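Local coordinates for Baccell_00875 (Bacteroides cellulosilyticus DSM 14838, PDB 5NO8), which probably acts as a polysaccharide lyase that removes the L-rhamnose capping D-glucuronic acid in complex arabinogalactan proteins, at residues D150-A155 and I179-F184; G171-V176 and F320-N325; C286-N291 and V295-E300; R570-L575 and G619-Y624. All coordinates share one frame; numbering follows the deposited sequence.

Contact 1. Residues D150-A155 and I179-F184; sequences DNYPDA and IRMGDF
A Met-aromatic contact between Met181 and Tyr152 joins the loop ahead of helix 155-161 to the turn that ends strand 175-180. Met181 SD lies in the plane of the Tyr152 ring at its edge, 5.2 Å from the ring centroid, and the two side chains cross at about a right angle. The methyl goes further in: Met181 CE comes within 3.6 Å of Tyr152 CE1, obliquely. With CG anti to its own carbonyl carbon (chi1 -61°) and the rest of the chain extended, Met181 reaches straight across to the loop. Its CE also rests 3.6 Å from Asn151 O, a buried carbonyl with no hydrogen-bond partner in the model, and 3.7 Å from Asp150 OD1. The other oxygen of that carboxylate, OD2, takes a salt bridge from Arg215. A glycine in place of Tyr152 would probably leave the thioether of Met181 without its aromatic edge and open a gap beside the methyl. Met181 is the second residue of a type I turn from Arg180 to Asp183, closed by the hydrogen bond Asp183 N to Arg180 O at 2.8 Å, and Arg180 NE bonds Phe184 O at 2.7 Å from above the carbonyl plane. Around this buried contact, His594 lies nearly parallel to the Tyr152 ring, while Met181 also packs on Cys158 of helix 155-161 and His164 of strand 163-168.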
# COMPACT_ATOMS: atom_id res chain seq x y z
N ASP A 150 -9.96 5.15 9.20
CA ASP A 150 -8.84 4.32 8.78
C ASP A 150 -7.63 4.80 9.57
O ASP A 150 -6.94 5.78 9.22
CB ASP A 150 -8.61 4.44 7.27
CG ASP A 150 -7.59 3.42 6.73
OD1 ASP A 150 -6.69 2.96 7.50
OD2 ASP A 150 -7.71 3.06 5.53
N ASN A 151 -7.41 4.14 10.70
CA ASN A 151 -6.31 4.49 11.58
C ASN A 151 -6.05 3.31 12.53
O ASN A 151 -6.81 2.35 12.55
CB ASN A 151 -6.60 5.80 12.33
CG ASN A 151 -7.98 5.83 12.94
OD1 ASN A 151 -8.22 5.13 13.92
ND2 ASN A 151 -8.91 6.62 12.33
N TYR A 152 -4.95 3.39 13.27
CA TYR A 152 -4.35 2.27 13.97
C TYR A 152 -4.14 2.59 15.45
O TYR A 152 -3.00 2.70 15.89
CB TYR A 152 -3.00 1.93 13.35
CG TYR A 152 -2.99 1.55 11.87
CD1 TYR A 152 -3.97 0.71 11.33
CD2 TYR A 152 -1.94 1.96 11.04
CE1 TYR A 152 -3.94 0.33 9.98
CE2 TYR A 152 -1.89 1.58 9.71
CZ TYR A 152 -2.88 0.79 9.17
OH TYR A 152 -2.81 0.42 7.81
N PRO A 153 -5.22 2.74 16.22
CA PRO A 153 -5.04 3.02 17.67
C PRO A 153 -4.42 1.83 18.42
O PRO A 153 -3.52 2.02 19.21
CB PRO A 153 -6.47 3.31 18.15
CG PRO A 153 -7.35 2.59 17.17
CD PRO A 153 -6.64 2.67 15.85
N ASP A 154 -4.90 0.62 18.14
CA ASP A 154 -4.36 -0.64 18.70
C ASP A 154 -5.02 -1.80 17.97
O ASP A 154 -6.05 -1.60 17.31
CB ASP A 154 -4.59 -0.74 20.22
CG ASP A 154 -6.05 -0.64 20.62
OD1 ASP A 154 -6.86 -1.55 20.32
OD2 ASP A 154 -6.40 0.33 21.31
N ALA A 155 -4.47 -3.01 18.08
CA ALA A 155 -4.98 -4.16 17.34
C ALA A 155 -6.45 -4.48 17.61
O ALA A 155 -7.19 -4.81 16.69
CB ALA A 155 -4.11 -5.40 17.57
N ILE A 179 -13.28 -1.96 4.25
CA ILE A 179 -13.30 -3.31 4.82
C ILE A 179 -12.88 -3.24 6.28
O ILE A 179 -11.79 -2.79 6.59
CB ILE A 179 -12.38 -4.25 4.03
CG1 ILE A 179 -12.83 -4.36 2.56
CG2 ILE A 179 -12.31 -5.62 4.67
CD1 ILE A 179 -14.21 -4.91 2.34
N ARG A 180 -13.76 -3.63 7.18
CA ARG A 180 -13.41 -3.69 8.59
C ARG A 180 -12.14 -4.51 8.75
O ARG A 180 -12.00 -5.57 8.13
CB ARG A 180 -14.55 -4.31 9.41
CG ARG A 180 -14.40 -4.13 10.92
CD ARG A 180 -15.36 -5.07 11.63
NE ARG A 180 -16.73 -4.93 11.13
CZ ARG A 180 -17.72 -4.22 11.69
NH1 ARG A 180 -17.56 -3.58 12.84
NH2 ARG A 180 -18.89 -4.18 11.09
N MET A 181 -11.21 -4.02 9.55
CA MET A 181 -9.85 -4.57 9.53
C MET A 181 -9.78 -6.04 9.97
O MET A 181 -8.96 -6.82 9.45
CB MET A 181 -8.87 -3.69 10.31
CG MET A 181 -8.73 -2.27 9.76
SD MET A 181 -7.45 -1.36 10.60
CE MET A 181 -7.54 0.24 9.79
N GLY A 182 -10.67 -6.44 10.87
CA GLY A 182 -10.79 -7.85 11.26
C GLY A 182 -11.53 -8.73 10.29
O GLY A 182 -11.73 -9.91 10.56
N ASP A 183 -12.01 -8.16 9.19
CA ASP A 183 -12.79 -8.84 8.17
C ASP A 183 -14.21 -9.22 8.58
O ASP A 183 -14.89 -9.88 7.81
CB ASP A 183 -12.06 -10.07 7.59
CG ASP A 183 -12.61 -10.50 6.24
OD1 ASP A 183 -12.74 -9.63 5.35
OD2 ASP A 183 -12.94 -11.68 6.06
N PHE A 184 -14.68 -8.78 9.74
CA PHE A 184 -16.03 -9.14 10.18
C PHE A 184 -17.03 -8.24 9.44
O PHE A 184 -16.84 -7.03 9.38
CB PHE A 184 -16.22 -8.94 11.68
CG PHE A 184 -15.17 -9.60 12.52
CD1 PHE A 184 -15.12 -10.99 12.61
CD2 PHE A 184 -14.23 -8.84 13.22
CE1 PHE A 184 -14.15 -11.61 13.39
CE2 PHE A 184 -13.26 -9.46 14.00
CZ PHE A 184 -13.22 -10.84 14.09

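Contact 2. Residues G171-V176 and F320-N325; sequences GSAAYV and FYYNGN
Tyr322 drives its phenol oxygen against Ser172 and Ala173, where a turn leading into strand 175-180 meets the hairpin of strands 314-322 and 326-335. This is the close-packed part: Tyr322 OH stands 3.7 Å from Ala173 CB and 3.8 Å from Ser172 CB, so the far end of the ring abuts two small side chains. The phenol gets there because Tyr322 CG sits between its backbone N and carbonyl carbon (chi1 56°), which carries the ring out from the strand end toward the turn. Val258 and Thr328 also pack against Tyr322. A water in the plane of the Tyr322 ring sits 2.6 Å from Tyr322 OH and gives a weak bond to Ser172 O. On the turn, Ala174 N bonds Gly171 O at 3.2 Å, a type I turn that presents Ser172 and Ala173 to the ring. The looser side lies at the exposed Asn325. There a second water, 2.7 Å from Ser172 OG, only weakly reaches Asn325 O, 3.4 Å away. With no direct hydrogen bond between 171-176 and 320-325, these two segments meet through the phenol oxygen of Tyr322 resting on two small carbon side groups, helped by water; the direct bonding between the sheets here runs through Gln327 of strand 326-335, whose backbone N donates to Ser172 OG.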
# COMPACT_ATOMS: atom_id res chain seq x y z
N GLY A 171 -13.19 7.98 -11.77
CA GLY A 171 -14.04 8.90 -12.55
C GLY A 171 -15.51 8.65 -12.26
O GLY A 171 -15.94 8.69 -11.10
N SER A 172 -16.29 8.38 -13.32
CA SER A 172 -17.72 8.09 -13.18
C SER A 172 -17.97 6.79 -12.44
O SER A 172 -19.07 6.61 -11.92
CB SER A 172 -18.43 8.02 -14.54
OG SER A 172 -18.16 9.18 -15.32
N ALA A 173 -16.98 5.90 -12.42
CA ALA A 173 -17.09 4.61 -11.76
C ALA A 173 -16.19 4.54 -10.54
O ALA A 173 -15.74 3.46 -10.13
CB ALA A 173 -16.72 3.52 -12.73
N ALA A 174 -15.95 5.70 -9.92
CA ALA A 174 -15.20 5.75 -8.69
C ALA A 174 -15.96 5.06 -7.55
O ALA A 174 -17.17 4.96 -7.57
CB ALA A 174 -14.90 7.19 -8.33
N TYR A 175 -15.22 4.61 -6.55
CA TYR A 175 -15.80 3.97 -5.39
C TYR A 175 -14.84 4.00 -4.21
O TYR A 175 -13.66 4.28 -4.33
CB TYR A 175 -16.23 2.53 -5.71
CG TYR A 175 -15.11 1.58 -6.06
CD1 TYR A 175 -14.23 1.09 -5.08
CD2 TYR A 175 -14.91 1.17 -7.37
CE1 TYR A 175 -13.22 0.22 -5.41
CE2 TYR A 175 -13.92 0.29 -7.69
CZ TYR A 175 -13.08 -0.19 -6.70
OH TYR A 175 -12.05 -1.03 -7.03
N VAL A 176 -15.40 3.67 -3.05
CA VAL A 176 -14.63 3.33 -1.87
C VAL A 176 -15.20 2.03 -1.29
O VAL A 176 -16.41 1.88 -1.10
CB VAL A 176 -14.63 4.42 -0.79
CG1 VAL A 176 -13.74 4.00 0.36
CG2 VAL A 176 -14.16 5.78 -1.32
N PHE A 320 -12.35 4.09 -20.75
CA PHE A 320 -13.64 3.72 -21.35
C PHE A 320 -14.62 4.90 -21.27
O PHE A 320 -14.68 5.59 -20.26
CB PHE A 320 -14.27 2.53 -20.66
CG PHE A 320 -13.56 1.24 -20.93
CD1 PHE A 320 -13.89 0.47 -22.04
CD2 PHE A 320 -12.56 0.81 -20.09
CE1 PHE A 320 -13.22 -0.71 -22.30
CE2 PHE A 320 -11.89 -0.37 -20.34
CZ PHE A 320 -12.22 -1.14 -21.44
N TYR A 321 -15.38 5.09 -22.34
CA TYR A 321 -16.36 6.16 -22.43
C TYR A 321 -17.66 5.48 -22.78
O TYR A 321 -17.68 4.64 -23.69
CB TYR A 321 -16.00 7.16 -23.53
CG TYR A 321 -14.68 7.83 -23.28
CD1 TYR A 321 -14.59 8.99 -22.49
CD2 TYR A 321 -13.51 7.27 -23.77
CE1 TYR A 321 -13.36 9.58 -22.24
CE2 TYR A 321 -12.29 7.85 -23.51
CZ TYR A 321 -12.23 8.99 -22.76
OH TYR A 321 -11.00 9.52 -22.51
N TYR A 322 -18.72 5.78 -22.04
CA TYR A 322 -19.96 4.98 -22.13
C TYR A 322 -21.16 5.80 -21.66
O TYR A 322 -21.02 6.78 -20.93
CB TYR A 322 -19.87 3.64 -21.35
CG TYR A 322 -19.51 3.81 -19.91
CD1 TYR A 322 -18.19 4.10 -19.53
CD2 TYR A 322 -20.46 3.71 -18.91
CE1 TYR A 322 -17.86 4.32 -18.20
CE2 TYR A 322 -20.13 3.89 -17.58
CZ TYR A 322 -18.82 4.20 -17.24
OH TYR A 322 -18.50 4.45 -15.89
N ASN A 323 -22.34 5.38 -22.11
CA ASN A 323 -23.63 5.94 -21.65
C ASN A 323 -23.72 7.46 -21.76
O ASN A 323 -24.18 8.17 -20.85
CB ASN A 323 -23.97 5.44 -20.23
CG ASN A 323 -24.17 3.93 -20.16
OD1 ASN A 323 -24.36 3.36 -19.07
ND2 ASN A 323 -24.09 3.28 -21.28
N GLY A 324 -23.19 7.98 -22.86
CA GLY A 324 -23.30 9.39 -23.19
C GLY A 324 -22.26 10.28 -22.56
O GLY A 324 -21.62 11.05 -23.26
N ASN A 325 -22.12 10.23 -21.23
CA ASN A 325 -21.24 11.15 -20.54
C ASN A 325 -20.41 10.53 -19.41
O ASN A 325 -19.91 11.26 -18.55
CB ASN A 325 -22.07 12.32 -20.01
CG ASN A 325 -22.99 11.92 -18.86
OD1 ASN A 325 -23.31 10.77 -18.65
ND2 ASN A 325 -23.41 12.92 -18.10
O HOH W 1 -19.74 11.35 -15.20
O HOH W 2 -20.25 4.33 -13.97

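Contact 3. Residues C286-N291 and V295-E300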
# COMPACT_ATOMS: atom_id res chain seq x y z
N CYS A 286 -20.21 2.46 -26.17
CA CYS A 286 -18.96 2.30 -25.41
C CYS A 286 -17.78 2.40 -26.36
O CYS A 286 -17.75 1.70 -27.37
CB CYS A 286 -18.92 0.97 -24.71
SG CYS A 286 -17.43 0.81 -23.68
N THR A 287 -16.85 3.31 -26.07
CA THR A 287 -15.63 3.47 -26.85
C THR A 287 -14.47 3.47 -25.86
O THR A 287 -14.66 3.59 -24.63
CB THR A 287 -15.57 4.79 -27.64
OG1 THR A 287 -15.79 5.91 -26.77
CG2 THR A 287 -16.60 4.81 -28.77
N ALA A 288 -13.27 3.34 -26.38
CA ALA A 288 -12.09 3.30 -25.55
C ALA A 288 -10.93 4.04 -26.14
O ALA A 288 -10.86 4.24 -27.35
CB ALA A 288 -11.68 1.88 -25.27
N LYS A 289 -10.00 4.43 -25.27
CA LYS A 289 -8.75 5.04 -25.68
C LYS A 289 -7.57 4.43 -24.91
O LYS A 289 -7.74 3.94 -23.79
CB LYS A 289 -8.76 6.55 -25.46
CG LYS A 289 -9.77 7.30 -26.31
CD LYS A 289 -9.76 8.81 -26.11
CE LYS A 289 -10.98 9.44 -26.80
NZ LYS A 289 -10.93 10.93 -26.66
N MET A 290 -6.41 4.43 -25.55
CA MET A 290 -5.16 3.99 -24.97
C MET A 290 -4.22 5.18 -25.04
O MET A 290 -3.90 5.64 -26.15
CB MET A 290 -4.59 2.83 -25.78
CG MET A 290 -3.30 2.29 -25.28
SD MET A 290 -2.87 0.87 -26.34
CE MET A 290 -1.22 0.67 -25.73
N ASN A 291 -3.80 5.71 -23.89
CA ASN A 291 -3.08 7.01 -23.84
C ASN A 291 -3.71 8.09 -24.75
O ASN A 291 -3.03 8.76 -25.52
CB ASN A 291 -1.60 6.80 -24.18
CG ASN A 291 -0.87 6.08 -23.08
OD1 ASN A 291 -1.35 6.03 -21.95
ND2 ASN A 291 0.33 5.59 -23.39
N VAL A 295 -9.00 3.21 -29.57
CA VAL A 295 -8.73 1.82 -29.88
C VAL A 295 -10.05 1.06 -29.99
O VAL A 295 -11.02 1.44 -29.34
CB VAL A 295 -7.86 1.13 -28.81
CG1 VAL A 295 -6.46 1.71 -28.85
CG2 VAL A 295 -8.48 1.25 -27.42
N PRO A 296 -10.08 -0.01 -30.78
CA PRO A 296 -11.37 -0.73 -30.96
C PRO A 296 -11.85 -1.42 -29.70
O PRO A 296 -11.03 -1.89 -28.91
CB PRO A 296 -11.07 -1.75 -32.07
CG PRO A 296 -9.61 -1.75 -32.30
CD PRO A 296 -8.98 -0.59 -31.57
N VAL A 297 -13.16 -1.45 -29.49
CA VAL A 297 -13.79 -2.17 -28.39
C VAL A 297 -14.68 -3.25 -28.98
O VAL A 297 -15.38 -3.00 -29.96
CB VAL A 297 -14.69 -1.24 -27.54
CG1 VAL A 297 -15.46 -2.01 -26.48
CG2 VAL A 297 -13.87 -0.14 -26.88
N LYS A 298 -14.66 -4.43 -28.37
CA LYS A 298 -15.62 -5.50 -28.72
C LYS A 298 -16.63 -5.55 -27.59
O LYS A 298 -16.26 -5.53 -26.42
CB LYS A 298 -14.91 -6.85 -28.80
N GLN A 299 -17.92 -5.61 -27.94
CA GLN A 299 -18.98 -5.72 -26.96
C GLN A 299 -19.66 -7.09 -27.11
O GLN A 299 -20.05 -7.47 -28.22
CB GLN A 299 -20.01 -4.61 -27.14
CG GLN A 299 -21.06 -4.62 -26.03
CD GLN A 299 -21.95 -3.41 -26.04
OE1 GLN A 299 -22.16 -2.77 -25.00
NE2 GLN A 299 -22.51 -3.08 -27.20
N GLU A 300 -19.75 -7.81 -26.00
CA GLU A 300 -20.45 -9.10 -25.92
C GLU A 300 -21.36 -9.02 -24.71
O GLU A 300 -20.93 -9.26 -23.58
CB GLU A 300 -19.44 -10.23 -25.72
CG GLU A 300 -18.49 -10.44 -26.89
CD GLU A 300 -17.36 -11.42 -26.59
OE1 GLU A 300 -17.13 -11.78 -25.40
OE2 GLU A 300 -16.67 -11.81 -27.55
O HOH W 3 -13.41 2.73 -29.29
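Ala288, Val295 and Val297 pack together across a beta hairpin of strands 287-290 and 293-300, in the middle of a mixed sheet. A single direct hydrogen bond spans the two segments: Val295 N donates to Ala288 O at 3.1 Å. In the other direction a water takes over, accepting from Ala288 N at 3.0 Å and donating to Val295 O at 2.7 Å, so water stands in for the second backbone bond of this pair. The side chains are more specific. Val295 splits its two methyls between neighbours: CG1, anti to the carbonyl carbon (chi1 -69°), lies 3.8 Å from Met290 CB, whereas CG2, held between backbone N and carbonyl carbon, lies 3.9 Å from Ala288 CB. Met290 meets it with its root alone, since its fully extended chain runs off toward Val316 and Phe318 of strand 314-322 and toward Met310. In Val297 it is CG1 that stands anti to the backbone N (chi1 174°), and this turns CG2 onto the alanine methyl. The two valines thus press on Ala288 CB from either side of Pro296 in the sequence, in a contact that otherwise lies near the protein surface. The tightest point is Ala288 CB against Val297 CG2 at 3.4 Å, shorter than an ordinary van der Waals contact.

Contact 4. Residues R570-L575 and G619-Y624; sequences RQMPVL and GAVYYY
Around Met572 and Val621, whose CA atoms are 8.9 Å apart, the segments of helices 562-576 and 615-629 run roughly antiparallel, with 147° between their directions and 11.9 Å between their axes. They belong to the alpha-helical C-terminal part of the chain, consistent with the alpha/alpha folds found among polysaccharide lyases. The separation is wide, and four side chains fill it. Leu575 and Val621 reach toward each other tip to tip: Leu575 CD2 comes to 3.7 Å from Val621 CG1. With Leu575 CG anti to the backbone N (chi1 180°), its branched end points straight at the partner helix. Met572 instead slides past Val621 in the opposite direction, its SD lying 3.7 Å from the same CG1, so this one methyl touches both residues of the first helix. The methionine chain is bent at chi2 and chi3, both near -73°, and the fold swings its methyl away from the valine toward Tyr622. That ring is also engaged by Tyr634 of helix 632-644 edge-to-face, which walls in the same corner. Pro573 follows Met572 and kinks the helix where the backbone N atoms of 573 and 574 have no bond to the preceding turn; the regular pattern is back at Leu575 N, 3.1 Å from Gln571 O. On the Tyr622 side, the Met572 methyl CE spans one ring bond, 3.9 Å from CD1 and 4.0 Å from CE1.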
# COMPACT_ATOMS: atom_id res chain seq x y z
N ARG A 570 -6.73 -18.98 9.59
CA ARG A 570 -7.48 -18.01 10.40
C ARG A 570 -7.06 -16.56 10.11
O ARG A 570 -7.91 -15.67 10.10
CB ARG A 570 -7.34 -18.29 11.92
CG ARG A 570 -8.29 -19.36 12.44
CD ARG A 570 -8.31 -19.42 13.98
NE ARG A 570 -7.05 -19.92 14.52
CZ ARG A 570 -6.71 -21.21 14.63
NH1 ARG A 570 -7.55 -22.18 14.25
NH2 ARG A 570 -5.52 -21.54 15.12
N GLN A 571 -5.77 -16.34 9.90
CA GLN A 571 -5.24 -14.99 9.72
C GLN A 571 -5.31 -14.47 8.28
O GLN A 571 -5.24 -13.25 8.08
CB GLN A 571 -3.83 -14.88 10.26
CG GLN A 571 -3.75 -15.05 11.78
CD GLN A 571 -2.44 -14.59 12.38
OE1 GLN A 571 -1.76 -13.71 11.84
NE2 GLN A 571 -2.07 -15.17 13.54
N MET A 572 -5.46 -15.35 7.30
CA MET A 572 -5.42 -14.93 5.88
C MET A 572 -6.42 -13.82 5.55
O MET A 572 -6.02 -12.88 4.89
CB MET A 572 -5.60 -16.10 4.92
CG MET A 572 -4.34 -16.93 4.76
SD MET A 572 -3.06 -16.10 3.80
CE MET A 572 -3.79 -16.26 2.18
N PRO A 573 -7.70 -13.93 6.00
CA PRO A 573 -8.67 -12.87 5.68
C PRO A 573 -8.31 -11.50 6.26
O PRO A 573 -8.61 -10.46 5.65
CB PRO A 573 -9.98 -13.39 6.27
CG PRO A 573 -9.78 -14.86 6.40
CD PRO A 573 -8.35 -15.00 6.79
N VAL A 574 -7.67 -11.50 7.42
CA VAL A 574 -7.18 -10.29 8.04
C VAL A 574 -6.04 -9.67 7.20
O VAL A 574 -5.99 -8.44 7.01
CB VAL A 574 -6.80 -10.58 9.52
CG1 VAL A 574 -6.07 -9.43 10.15
CG2 VAL A 574 -8.06 -10.92 10.31
N LEU A 575 -5.17 -10.51 6.65
CA LEU A 575 -4.12 -10.00 5.76
C LEU A 575 -4.68 -9.49 4.44
O LEU A 575 -4.24 -8.44 3.92
CB LEU A 575 -3.09 -11.09 5.46
CG LEU A 575 -1.96 -10.66 4.53
CD1 LEU A 575 -1.23 -9.49 5.12
CD2 LEU A 575 -0.97 -11.79 4.32
N GLY A 619 2.73 -10.99 -1.01
CA GLY A 619 3.08 -11.88 -2.11
C GLY A 619 3.80 -13.13 -1.61
O GLY A 619 3.46 -14.21 -2.03
N ALA A 620 4.79 -12.95 -0.74
CA ALA A 620 5.48 -14.10 -0.15
C ALA A 620 4.51 -15.03 0.57
O ALA A 620 4.55 -16.25 0.38
CB ALA A 620 6.57 -13.65 0.78
N VAL A 621 3.61 -14.44 1.36
CA VAL A 621 2.59 -15.21 2.05
C VAL A 621 1.74 -16.01 1.10
O VAL A 621 1.45 -17.19 1.37
CB VAL A 621 1.68 -14.30 2.91
CG1 VAL A 621 0.44 -15.05 3.40
CG2 VAL A 621 2.47 -13.72 4.08
N TYR A 622 1.27 -15.39 0.01
CA TYR A 622 0.44 -16.06 -0.96
C TYR A 622 1.19 -17.21 -1.63
O TYR A 622 0.61 -18.27 -1.86
CB TYR A 622 -0.05 -15.11 -2.05
CG TYR A 622 -1.04 -14.06 -1.62
CD1 TYR A 622 -1.69 -14.11 -0.37
CD2 TYR A 622 -1.35 -13.00 -2.47
CE1 TYR A 622 -2.62 -13.16 -0.01
CE2 TYR A 622 -2.28 -12.04 -2.09
CZ TYR A 622 -2.92 -12.14 -0.88
OH TYR A 622 -3.82 -11.17 -0.49
N TYR A 623 2.47 -16.99 -1.91
CA TYR A 623 3.38 -18.03 -2.45
C TYR A 623 3.48 -19.23 -1.49
O TYR A 623 3.27 -20.39 -1.90
CB TYR A 623 4.75 -17.40 -2.75
CG TYR A 623 5.91 -18.36 -2.84
CD1 TYR A 623 6.17 -19.06 -4.03
CD2 TYR A 623 6.78 -18.52 -1.77
CE1 TYR A 623 7.25 -19.94 -4.11
CE2 TYR A 623 7.85 -19.38 -1.84
CZ TYR A 623 8.07 -20.09 -3.00
OH TYR A 623 9.15 -20.94 -3.03
N TYR A 624 3.75 -18.95 -0.22
CA TYR A 624 3.83 -20.04 0.77
C TYR A 624 2.48 -20.71 0.97
O TYR A 624 2.42 -21.94 1.13
CB TYR A 624 4.37 -19.55 2.11
CG TYR A 624 5.81 -19.14 2.13
CD1 TYR A 624 6.82 -20.03 1.77
CD2 TYR A 624 6.19 -17.87 2.55
CE1 TYR A 624 8.14 -19.67 1.81
CE2 TYR A 624 7.51 -17.50 2.60
CZ TYR A 624 8.49 -18.41 2.21
OH TYR A 624 9.79 -18.05 2.25

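Contacts 1, 2 and 4 are buried, while contact 3 sits at the surface. Contacts 1 and 2 share strand 175-180: contact 2 takes the turn that enters it and contact 1 the turn that leaves it, with centres about 30 Å apart. Contacts 2 and 3 meet in one mixed sheet, where strand 287-290 neighbours strand 314-322 and Tyr321 N lies 2.8 Å from Thr287 O, probably hydrogen-bonded. Contact 1 touches contact 4 where Gly182 and Asp183 pack on Val574 and Pro573, bringing sheet and helices together. Water bridges supplement contact 2's packing and contact 3's backbone bond and apolar contacts; contact 4 relies wholly on apolar packing, and contact 1 mixes a thioether with polar neighbours.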